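Local coordinates for protein methyl-accepting chemotaxis sensory transducer (Anaeromyxobacter dehalogenans, PDB 4K08) that probably senses small molecules in the periplasm through a PAS-like single Cache domain and passes the signal to the chemotaxis machinery, at residues G20-Q25 / Q131-V136; A42-L47 / F58-L63; P65-H70 / L91-F96. All coordinates share one frame; numbering follows the deposited sequence.

Contact 1: residues G20-Q25 / Q131-V136; sequences GLVEHQ and QPWGWV. With ZN (zinc ion), chain B.
Val-22 meets two tryptophans, Trp-133 and Trp-135, with one methyl group. Its CG1 lies 4.0 Å from Trp-133 CZ3 and 4.1 Å from Trp-135 CE3. This methyl points anti to the backbone N (chi1 171°), which carries it off helix 5-30 to the place where the two indoles come together. It approaches both rings obliquely. Val-22 and Trp-133 run past each other in opposite directions.

The indoles are turned steeply against each other. The six-membered part of Trp-133 stands edge-on over a face of Trp-135, with Trp-133 CE3 3.5 Å above that plane and displaced toward the rim. In return, Trp-135 CE3 lies in the plane of the Trp-133 ring, at its edge. Gln-25 adds its aliphatic root. Gln-25 CB sits at the edge of Trp-133, 4.3 Å from CH2, while the amide end leads away.

Gly-134 separates the tryptophans. It has positive phi (66°), and its N bonds back to Gln-131 O at 3.0 Å. Gly-134 and Trp-135 both face Tyr-130, which makes a G1 beta bulge at the start of strand 135-142. Around the pair, Arg-40 makes a cation-pi contact with Trp-133, and Tyr-130 meets the same ring edge-to-face.

His-24, which does not touch the tryptophans, binds a zinc ion. His-24 NE2 is 2.1 Å from the zinc, and a water also coordinates it at 2.5 Å.

The contact between helix and hairpin is thus apolar, made by aliphatic carbon against indole carbon. Its hold probably comes from close fit and from partly shielding these carbons from water. The two segments themselves exchange no directed polar bond, so the contact depends on packing of the Val-22 methyl against the two indoles, with Tyr-130 also touching Val-22.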
loop_
_atom_site.group_PDB
_atom_site.type_symbol
_atom_site.label_atom_id
_atom_site.label_comp_id
_atom_site.label_asym_id
_atom_site.label_seq_id
_atom_site.Cartn_x
_atom_site.Cartn_y
_atom_site.Cartn_z
ATOM N N GLY A 20 9.275 -0.003 -7.481
ATOM C CA GLY A 20 10.605 -0.350 -7.957
ATOM C C GLY A 20 11.314 -1.422 -7.132
ATOM O O GLY A 20 11.911 -2.363 -7.669
ATOM N N LEU A 21 11.275 -1.253 -5.815
ATOM C CA LEU A 21 11.824 -2.212 -4.875
ATOM C C LEU A 21 11.161 -3.580 -5.036
ATOM O O LEU A 21 11.845 -4.609 -5.089
ATOM C CB LEU A 21 11.613 -1.630 -3.473
ATOM C CG LEU A 21 11.526 -2.337 -2.139
ATOM C CD1 LEU A 21 11.180 -1.198 -1.099
ATOM C CD2 LEU A 21 10.539 -3.443 -2.055
ATOM N N VAL A 22 9.829 -3.596 -5.129
ATOM C CA VAL A 22 9.119 -4.851 -5.354
ATOM C C VAL A 22 9.490 -5.492 -6.735
ATOM O O VAL A 22 9.856 -6.691 -6.779
ATOM C CB VAL A 22 7.594 -4.690 -5.171
ATOM C CG1 VAL A 22 6.877 -5.969 -5.640
ATOM C CG2 VAL A 22 7.256 -4.362 -3.693
ATOM N N GLU A 23 9.459 -4.719 -7.831
ATOM C CA GLU A 23 9.821 -5.282 -9.148
ATOM C C GLU A 23 11.231 -5.836 -9.123
ATOM O O GLU A 23 11.476 -6.906 -9.647
ATOM C CB GLU A 23 9.677 -4.271 -10.295
ATOM C CG GLU A 23 8.227 -3.897 -10.591
ATOM C CD GLU A 23 7.997 -3.369 -12.010
ATOM O OE1 GLU A 23 8.993 -3.021 -12.692
ATOM O OE2 GLU A 23 6.813 -3.308 -12.437
ATOM N N HIS A 24 12.151 -5.124 -8.471
ATOM C CA HIS A 24 13.551 -5.558 -8.398
ATOM C C HIS A 24 13.698 -6.948 -7.796
ATOM O O HIS A 24 14.465 -7.775 -8.308
ATOM C CB HIS A 24 14.403 -4.574 -7.577
ATOM C CG HIS A 24 15.877 -4.784 -7.739
ATOM N ND1 HIS A 24 16.506 -4.726 -8.969
ATOM C CD2 HIS A 24 16.841 -5.086 -6.833
ATOM C CE1 HIS A 24 17.795 -4.960 -8.810
ATOM N NE2 HIS A 24 18.025 -5.190 -7.526
ATOM N N GLN A 25 12.970 -7.203 -6.703
ATOM C CA GLN A 25 12.994 -8.523 -6.062
ATOM C C GLN A 25 12.345 -9.593 -6.963
ATOM O O GLN A 25 12.886 -10.698 -7.109
ATOM C CB GLN A 25 12.326 -8.484 -4.673
ATOM C CG GLN A 25 13.104 -7.682 -3.646
ATOM C CD GLN A 25 14.565 -8.151 -3.543
ATOM O OE1 GLN A 25 14.855 -9.355 -3.480
ATOM N NE2 GLN A 25 15.489 -7.199 -3.553
ATOM N N GLN A 131 1.702 -7.452 -10.430
ATOM C CA GLN A 131 0.767 -8.508 -10.826
ATOM C C GLN A 131 1.298 -9.920 -10.612
ATOM O O GLN A 131 0.540 -10.811 -10.213
ATOM C CB GLN A 131 0.334 -8.354 -12.292
ATOM C CG GLN A 131 -0.750 -7.313 -12.476
ATOM C CD GLN A 131 -1.610 -7.588 -13.694
ATOM O OE1 GLN A 131 -1.122 -7.554 -14.825
ATOM N NE2 GLN A 131 -2.894 -7.896 -13.467
ATOM N N PRO A 132 2.592 -10.146 -10.856
ATOM C CA PRO A 132 2.972 -11.563 -10.728
ATOM C C PRO A 132 2.697 -12.130 -9.318
ATOM O O PRO A 132 2.613 -13.349 -9.201
ATOM C CB PRO A 132 4.485 -11.568 -11.051
ATOM C CG PRO A 132 4.697 -10.340 -11.931
ATOM C CD PRO A 132 3.668 -9.306 -11.403
ATOM N N TRP A 133 2.552 -11.295 -8.276
ATOM C CA TRP A 133 2.309 -11.830 -6.939
ATOM C C TRP A 133 0.914 -11.489 -6.444
ATOM O O TRP A 133 0.538 -11.850 -5.316
ATOM C CB TRP A 133 3.328 -11.264 -5.930
ATOM C CG TRP A 133 4.749 -11.740 -6.163
ATOM C CD1 TRP A 133 5.158 -12.814 -6.927
ATOM C CD2 TRP A 133 5.939 -11.148 -5.618
ATOM N NE1 TRP A 133 6.542 -12.914 -6.895
ATOM C CE2 TRP A 133 7.045 -11.914 -6.091
ATOM C CE3 TRP A 133 6.180 -10.037 -4.773
ATOM C CZ2 TRP A 133 8.373 -11.616 -5.748
ATOM C CZ3 TRP A 133 7.509 -9.730 -4.431
ATOM C CH2 TRP A 133 8.600 -10.521 -4.941
ATOM N N GLY A 134 0.153 -10.789 -7.273
ATOM C CA GLY A 134 -1.195 -10.383 -6.897
ATOM C C GLY A 134 -1.143 -9.375 -5.739
ATOM O O GLY A 134 -2.025 -9.385 -4.869
ATOM N N TRP A 135 -0.099 -8.536 -5.695
ATOM C CA TRP A 135 0.044 -7.530 -4.632
ATOM C C TRP A 135 -0.486 -6.147 -5.021
ATOM O O TRP A 135 -0.375 -5.723 -6.181
ATOM C CB TRP A 135 1.526 -7.340 -4.262
ATOM C CG TRP A 135 2.045 -8.414 -3.409
ATOM C CD1 TRP A 135 1.401 -9.561 -3.041
ATOM C CD2 TRP A 135 3.308 -8.436 -2.774
ATOM N NE1 TRP A 135 2.209 -10.311 -2.220
ATOM C CE2 TRP A 135 3.383 -9.630 -2.030
ATOM C CE3 TRP A 135 4.388 -7.537 -2.738
ATOM C CZ2 TRP A 135 4.521 -9.973 -1.272
ATOM C CZ3 TRP A 135 5.505 -7.871 -1.993
ATOM C CH2 TRP A 135 5.569 -9.089 -1.281
ATOM N N VAL A 136 -0.996 -5.435 -4.022
ATOM C CA VAL A 136 -1.258 -4.012 -4.141
ATOM C C VAL A 136 -0.341 -3.339 -3.130
ATOM O O VAL A 136 -0.331 -3.750 -1.982
ATOM C CB VAL A 136 -2.729 -3.680 -3.784
ATOM C CG1 VAL A 136 -2.977 -2.131 -3.752
ATOM C CG2 VAL A 136 -3.675 -4.384 -4.792
HETATM ZN ZN ZN B . 19.979 -4.711 -7.062
HETATM O O HOH W 1 20.811 -6.511 -8.497
#

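Contact 2: residues A42-L47 / F58-L63; sequences AALEAL and FWVNDL
Leu-47 reaches from helix 36-49 to Val-60 and Phe-58 and divides its two methyls between them. From CB the chain turns so that CG stands anti to the carbonyl carbon (chi1 -64°), and the fork at CG opens toward strand 59-62. Leu-47 CD1 touches Val-60 CG2 at 3.6 Å. Leu-47 CD2 goes to Phe-58, two residues earlier, whose CB also points toward the helix and lies 4.0 Å away. It is about as close to Phe-58 CG and CD2, so it meets the root of the ring obliquely. The leucine crosses both partners at about a right angle.

One helical turn earlier, Leu-44 places CD2 3.9 Å from Val-60 CG2. That valine methyl is therefore shared by two leucines. Leu-47 also touches Ala-18 and Leu-21 of helix 5-30.

Near Leu-47 a water lies between the two backbones. It accepts from Phe-58 N at 2.8 Å and probably bonds to Leu-47 O at 2.7 Å. Trp-59 points away from the helix. Trp-59 NE1 bonds to Asn-61 OD1 at 3.0 Å, in the carbonyl plane and in the plane of the indole.

The helix thus meets the sheet through leucine and valine methyls and the root of Phe-58. At one end of this otherwise apolar interface, the water accepts from Phe-58 N and probably also serves Leu-47 O.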
loop_
_atom_site.group_PDB
_atom_site.type_symbol
_atom_site.label_atom_id
_atom_site.label_comp_id
_atom_site.label_asym_id
_atom_site.label_seq_id
_atom_site.Cartn_x
_atom_site.Cartn_y
_atom_site.Cartn_z
ATOM N N ALA A 42 11.954 -10.604 1.153
ATOM C CA ALA A 42 12.916 -9.498 1.087
ATOM C C ALA A 42 12.180 -8.138 0.801
ATOM O O ALA A 42 12.475 -7.114 1.437
ATOM C CB ALA A 42 14.023 -9.790 -0.007
ATOM N N ALA A 43 11.192 -8.158 -0.092
ATOM C CA ALA A 43 10.387 -6.968 -0.370
ATOM C C ALA A 43 9.622 -6.506 0.864
ATOM O O ALA A 43 9.639 -5.287 1.201
ATOM C CB ALA A 43 9.421 -7.233 -1.495
ATOM N N LEU A 44 8.980 -7.454 1.557
ATOM C CA LEU A 44 8.223 -7.126 2.783
ATOM C C LEU A 44 9.100 -6.634 3.926
ATOM O O LEU A 44 8.678 -5.794 4.696
ATOM C CB LEU A 44 7.413 -8.322 3.305
ATOM C CG LEU A 44 6.288 -8.772 2.370
ATOM C CD1 LEU A 44 5.549 -9.973 2.973
ATOM C CD2 LEU A 44 5.312 -7.594 2.028
ATOM N N GLU A 45 10.282 -7.221 4.085
ATOM C CA GLU A 45 11.224 -6.756 5.093
ATOM C C GLU A 45 11.599 -5.275 4.849
ATOM O O GLU A 45 11.592 -4.470 5.786
ATOM C CB GLU A 45 12.483 -7.630 5.076
ATOM C CG GLU A 45 13.621 -7.108 5.905
ATOM C CD GLU A 45 14.869 -7.985 5.766
ATOM O OE1 GLU A 45 15.299 -8.317 4.618
ATOM O OE2 GLU A 45 15.419 -8.349 6.818
ATOM N N ALA A 46 11.858 -4.909 3.598
ATOM C CA ALA A 46 12.183 -3.529 3.257
ATOM C C ALA A 46 10.925 -2.634 3.481
ATOM O O ALA A 46 11.001 -1.610 4.155
ATOM C CB ALA A 46 12.693 -3.433 1.816
ATOM N N LEU A 47 9.771 -3.050 2.982
ATOM C CA LEU A 47 8.551 -2.246 3.182
ATOM C C LEU A 47 8.135 -2.104 4.630
ATOM O O LEU A 47 7.605 -1.065 5.026
ATOM C CB LEU A 47 7.376 -2.807 2.364
ATOM C CG LEU A 47 7.634 -2.713 0.853
ATOM C CD1 LEU A 47 6.622 -3.574 0.045
ATOM C CD2 LEU A 47 7.607 -1.261 0.397
ATOM N N PHE A 58 4.217 2.358 4.199
ATOM C CA PHE A 58 3.689 1.576 3.069
ATOM C C PHE A 58 2.915 0.391 3.641
ATOM O O PHE A 58 3.288 -0.078 4.692
ATOM C CB PHE A 58 4.841 1.015 2.192
ATOM C CG PHE A 58 5.733 2.087 1.593
ATOM C CD1 PHE A 58 5.339 2.791 0.454
ATOM C CD2 PHE A 58 6.953 2.422 2.194
ATOM C CE1 PHE A 58 6.151 3.803 -0.073
ATOM C CE2 PHE A 58 7.764 3.398 1.673
ATOM C CZ PHE A 58 7.365 4.103 0.533
ATOM N N TRP A 59 1.917 -0.150 2.932
ATOM C CA TRP A 59 1.348 -1.435 3.307
ATOM C C TRP A 59 1.205 -2.256 2.031
ATOM O O TRP A 59 1.277 -1.734 0.930
ATOM C CB TRP A 59 -0.071 -1.290 3.953
ATOM C CG TRP A 59 -1.124 -0.922 2.891
ATOM C CD1 TRP A 59 -1.892 -1.801 2.111
ATOM C CD2 TRP A 59 -1.480 0.400 2.453
ATOM N NE1 TRP A 59 -2.716 -1.084 1.262
ATOM C CE2 TRP A 59 -2.458 0.253 1.403
ATOM C CE3 TRP A 59 -1.073 1.689 2.821
ATOM C CZ2 TRP A 59 -3.036 1.349 0.752
ATOM C CZ3 TRP A 59 -1.676 2.814 2.157
ATOM C CH2 TRP A 59 -2.638 2.623 1.138
ATOM N N VAL A 60 0.986 -3.554 2.191
ATOM C CA VAL A 60 0.765 -4.420 1.070
ATOM C C VAL A 60 -0.492 -5.234 1.343
ATOM O O VAL A 60 -0.634 -5.835 2.415
ATOM C CB VAL A 60 1.952 -5.401 0.859
ATOM C CG1 VAL A 60 1.605 -6.364 -0.333
ATOM C CG2 VAL A 60 3.281 -4.630 0.635
ATOM N N ASN A 61 -1.412 -5.258 0.385
ATOM C CA ASN A 61 -2.490 -6.237 0.448
ATOM C C ASN A 61 -2.587 -6.995 -0.874
ATOM O O ASN A 61 -1.978 -6.576 -1.843
ATOM C CB ASN A 61 -3.842 -5.602 0.852
ATOM C CG ASN A 61 -4.371 -4.599 -0.176
ATOM O OD1 ASN A 61 -4.118 -3.390 -0.077
ATOM N ND2 ASN A 61 -5.130 -5.097 -1.154
ATOM N N ASP A 62 -3.336 -8.100 -0.900
ATOM C CA ASP A 62 -3.492 -8.856 -2.165
ATOM C C ASP A 62 -4.870 -8.615 -2.753
ATOM O O ASP A 62 -5.612 -7.713 -2.291
ATOM C CB ASP A 62 -3.223 -10.380 -2.035
ATOM C CG ASP A 62 -4.250 -11.118 -1.153
ATOM O OD1 ASP A 62 -5.413 -10.654 -0.940
ATOM O OD2 ASP A 62 -3.866 -12.201 -0.643
ATOM N N LEU A 63 -5.217 -9.402 -3.771
ATOM C CA LEU A 63 -6.394 -9.087 -4.579
ATOM C C LEU A 63 -7.705 -9.645 -4.036
ATOM O O LEU A 63 -8.770 -9.283 -4.523
ATOM C CB LEU A 63 -6.163 -9.540 -6.041
ATOM C CG LEU A 63 -4.958 -8.825 -6.692
ATOM C CD1 LEU A 63 -4.722 -9.378 -8.091
ATOM C CD2 LEU A 63 -5.131 -7.306 -6.727
HETATM O O HOH W 2 6.302 1.231 5.663
#

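Contact 3: residues P65-H70 / L91-F96; sequences PRMVMH and LLFQEF. With ACT (acetate ion), chain C.
CG of Met-67, a selenomethionine, stands anti to the backbone N (chi1 -173°), and bends at chi2 and chi3 bring Met-67 CE obliquely to the ring of Phe-93, 3.5 Å from its CZ. Phe-93 in turn has CG anti to the carbonyl carbon (chi1 -67°), which sends its ring toward Met-67 CE and the acetate. At the ring's root, Phe-93 CB rests 3.8 Å from Pro-65 CG, in a proline preceded by a cis peptide. Leu-92 CD1 covers one face of the phenyl, over its centre.

His-70 turns toward the same helix but grips an acetate ion. His-70 NE2 donates to acetate O at 2.7 Å, with an N-H...O angle of 161° and the acceptor near the ring plane. ND1 bonds to Asn-73 N, which helps fix the ring's rotation. The acetate methyl lies 3.9 Å from Phe-93 CZ and at the edge of Phe-96. With an alanine here, the acetate oxygen would probably lose this donor and Asn-73 N its partner.

Tyr-57, Tyr-110 and Lys-123 also bond the acetate, which probably came from the crystallisation liquor. A carboxylate held between sheet and helix is consistent with the ligand pocket of a PAS-like Cache domain.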
loop_
_atom_site.group_PDB
_atom_site.type_symbol
_atom_site.label_atom_id
_atom_site.label_comp_id
_atom_site.label_asym_id
_atom_site.label_seq_id
_atom_site.Cartn_x
_atom_site.Cartn_y
_atom_site.Cartn_z
ATOM N N PRO A 65 -9.577 -8.853 -1.374
ATOM C CA PRO A 65 -8.295 -8.409 -0.776
ATOM C C PRO A 65 -8.080 -8.977 0.603
ATOM O O PRO A 65 -9.010 -9.100 1.382
ATOM C CB PRO A 65 -8.419 -6.879 -0.682
ATOM C CG PRO A 65 -9.962 -6.614 -0.496
ATOM C CD PRO A 65 -10.655 -7.837 -1.255
ATOM N N ARG A 66 -6.823 -9.324 0.893
ATOM C CA ARG A 66 -6.432 -9.825 2.181
ATOM C C ARG A 66 -5.101 -9.103 2.546
ATOM O O ARG A 66 -4.274 -8.851 1.659
ATOM C CB ARG A 66 -6.234 -11.352 2.128
ATOM C CG ARG A 66 -5.801 -12.046 3.468
ATOM C CD ARG A 66 -5.925 -13.643 3.342
ATOM N NE ARG A 66 -7.326 -14.081 3.158
ATOM C CZ ARG A 66 -8.133 -14.433 4.158
ATOM N NH1 ARG A 66 -7.701 -14.395 5.417
ATOM N NH2 ARG A 66 -9.384 -14.853 3.915
HETATM N N MSE A 67 -4.922 -8.764 3.817
HETATM C CA MSE A 67 -3.723 -7.993 4.195
HETATM C C MSE A 67 -2.500 -8.942 4.142
HETATM O O MSE A 67 -2.526 -10.044 4.721
HETATM C CB MSE A 67 -3.826 -7.398 5.588
HETATM C CG MSE A 67 -2.655 -6.455 5.895
HETATM SE SE MSE A 67 -2.767 -4.817 4.779
HETATM C CE MSE A 67 -4.175 -3.859 5.688
ATOM N N VAL A 68 -1.452 -8.489 3.450
ATOM C CA VAL A 68 -0.149 -9.186 3.441
ATOM C C VAL A 68 0.762 -8.631 4.547
ATOM O O VAL A 68 1.273 -9.418 5.344
ATOM C CB VAL A 68 0.556 -9.079 2.073
ATOM C CG1 VAL A 68 1.955 -9.801 2.078
ATOM C CG2 VAL A 68 -0.326 -9.695 0.975
HETATM N N MSE A 69 0.945 -7.303 4.590
HETATM C CA MSE A 69 1.796 -6.636 5.584
HETATM C C MSE A 69 1.357 -5.202 5.795
HETATM O O MSE A 69 1.406 -4.389 4.859
HETATM C CB MSE A 69 3.278 -6.618 5.128
HETATM C CG MSE A 69 4.289 -6.342 6.232
HETATM SE SE MSE A 69 4.367 -4.424 6.712
HETATM C CE MSE A 69 4.803 -3.821 4.925
ATOM N N HIS A 70 0.973 -4.908 7.037
ATOM C CA HIS A 70 0.629 -3.559 7.447
ATOM C C HIS A 70 1.516 -3.231 8.652
ATOM O O HIS A 70 1.464 -3.908 9.661
ATOM C CB HIS A 70 -0.866 -3.413 7.811
ATOM C CG HIS A 70 -1.332 -1.986 7.779
ATOM N ND1 HIS A 70 -0.924 -1.045 8.717
ATOM C CD2 HIS A 70 -2.126 -1.328 6.900
ATOM C CE1 HIS A 70 -1.474 0.125 8.422
ATOM N NE2 HIS A 70 -2.178 -0.004 7.308
ATOM N N LEU A 91 -15.668 0.708 1.391
ATOM C CA LEU A 91 -15.002 -0.592 1.296
ATOM C C LEU A 91 -13.644 -0.275 0.683
ATOM O O LEU A 91 -13.395 -0.587 -0.453
ATOM C CB LEU A 91 -15.834 -1.540 0.406
ATOM C CG LEU A 91 -17.104 -2.110 1.055
ATOM C CD1 LEU A 91 -18.193 -2.685 0.010
ATOM C CD2 LEU A 91 -16.673 -3.200 2.069
ATOM N N LEU A 92 -12.784 0.428 1.426
ATOM C CA LEU A 92 -11.598 1.057 0.832
ATOM C C LEU A 92 -10.606 0.040 0.177
ATOM O O LEU A 92 -10.029 0.346 -0.866
ATOM C CB LEU A 92 -10.880 1.945 1.863
ATOM C CG LEU A 92 -10.384 1.251 3.128
ATOM C CD1 LEU A 92 -8.862 1.217 3.158
ATOM C CD2 LEU A 92 -10.938 1.950 4.399
ATOM N N PHE A 93 -10.426 -1.142 0.770
ATOM C CA PHE A 93 -9.498 -2.155 0.182
ATOM C C PHE A 93 -10.100 -2.736 -1.098
ATOM O O PHE A 93 -9.399 -2.878 -2.105
ATOM C CB PHE A 93 -9.140 -3.257 1.191
ATOM C CG PHE A 93 -8.312 -2.756 2.338
ATOM C CD1 PHE A 93 -6.958 -2.454 2.153
ATOM C CD2 PHE A 93 -8.888 -2.535 3.590
ATOM C CE1 PHE A 93 -6.175 -1.942 3.214
ATOM C CE2 PHE A 93 -8.119 -2.030 4.671
ATOM C CZ PHE A 93 -6.737 -1.742 4.469
ATOM N N GLN A 94 -11.423 -2.973 -1.087
ATOM C CA GLN A 94 -12.091 -3.357 -2.328
ATOM C C GLN A 94 -11.828 -2.256 -3.372
ATOM O O GLN A 94 -11.531 -2.573 -4.523
ATOM C CB GLN A 94 -13.607 -3.674 -2.124
ATOM C CG GLN A 94 -13.862 -5.234 -2.133
ATOM C CD GLN A 94 -15.028 -5.644 -1.205
ATOM O OE1 GLN A 94 -14.823 -5.908 0.018
ATOM N NE2 GLN A 94 -16.263 -5.636 -1.761
ATOM N N GLU A 95 -11.877 -0.985 -2.962
ATOM C CA GLU A 95 -11.667 0.089 -3.931
ATOM C C GLU A 95 -10.215 0.138 -4.444
ATOM O O GLU A 95 -9.977 0.468 -5.602
ATOM C CB GLU A 95 -12.131 1.441 -3.373
ATOM C CG GLU A 95 -13.658 1.575 -3.290
ATOM C CD GLU A 95 -14.347 1.421 -4.652
ATOM O OE1 GLU A 95 -14.078 2.268 -5.536
ATOM O OE2 GLU A 95 -15.129 0.450 -4.847
ATOM N N PHE A 96 -9.243 -0.205 -3.601
ATOM C CA PHE A 96 -7.855 -0.338 -4.078
ATOM C C PHE A 96 -7.759 -1.405 -5.178
ATOM O O PHE A 96 -7.100 -1.215 -6.192
ATOM C CB PHE A 96 -6.903 -0.779 -2.959
ATOM C CG PHE A 96 -6.795 0.193 -1.812
ATOM C CD1 PHE A 96 -7.165 1.520 -1.953
ATOM C CD2 PHE A 96 -6.261 -0.227 -0.590
ATOM C CE1 PHE A 96 -7.048 2.402 -0.880
ATOM C CE2 PHE A 96 -6.152 0.653 0.491
ATOM C CZ PHE A 96 -6.533 1.968 0.337
HETATM C C ACT C . -3.759 2.500 5.125
HETATM O O ACT C . -3.001 2.231 6.131
HETATM O OXT ACT C . -3.879 3.700 4.770
HETATM C CH3 ACT C . -4.524 1.438 4.321
#

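Contacts 2 and 3 are buried, while contact 1 is partly buried and lies farther from the centre of the chain. All three reach the same antiparallel sheet. Contacts 1 and 2 bring the successive helices 5-30 and 36-49 to its neighbouring strands 135-142 and 59-62, joined where Val-136 N probably bonds to Asn-61 O. Contacts 2 and 3 share the pairing of strands 59-62 and 67-69, but contact 3 uses helix 92-103. Their chemistry differs with place. Contact 1 relies on indoles, with zinc bound at an exposed histidine. Contact 2 is mostly aliphatic, with a phenylalanine and a water at one end. Contact 3 adds a polar site for an anion.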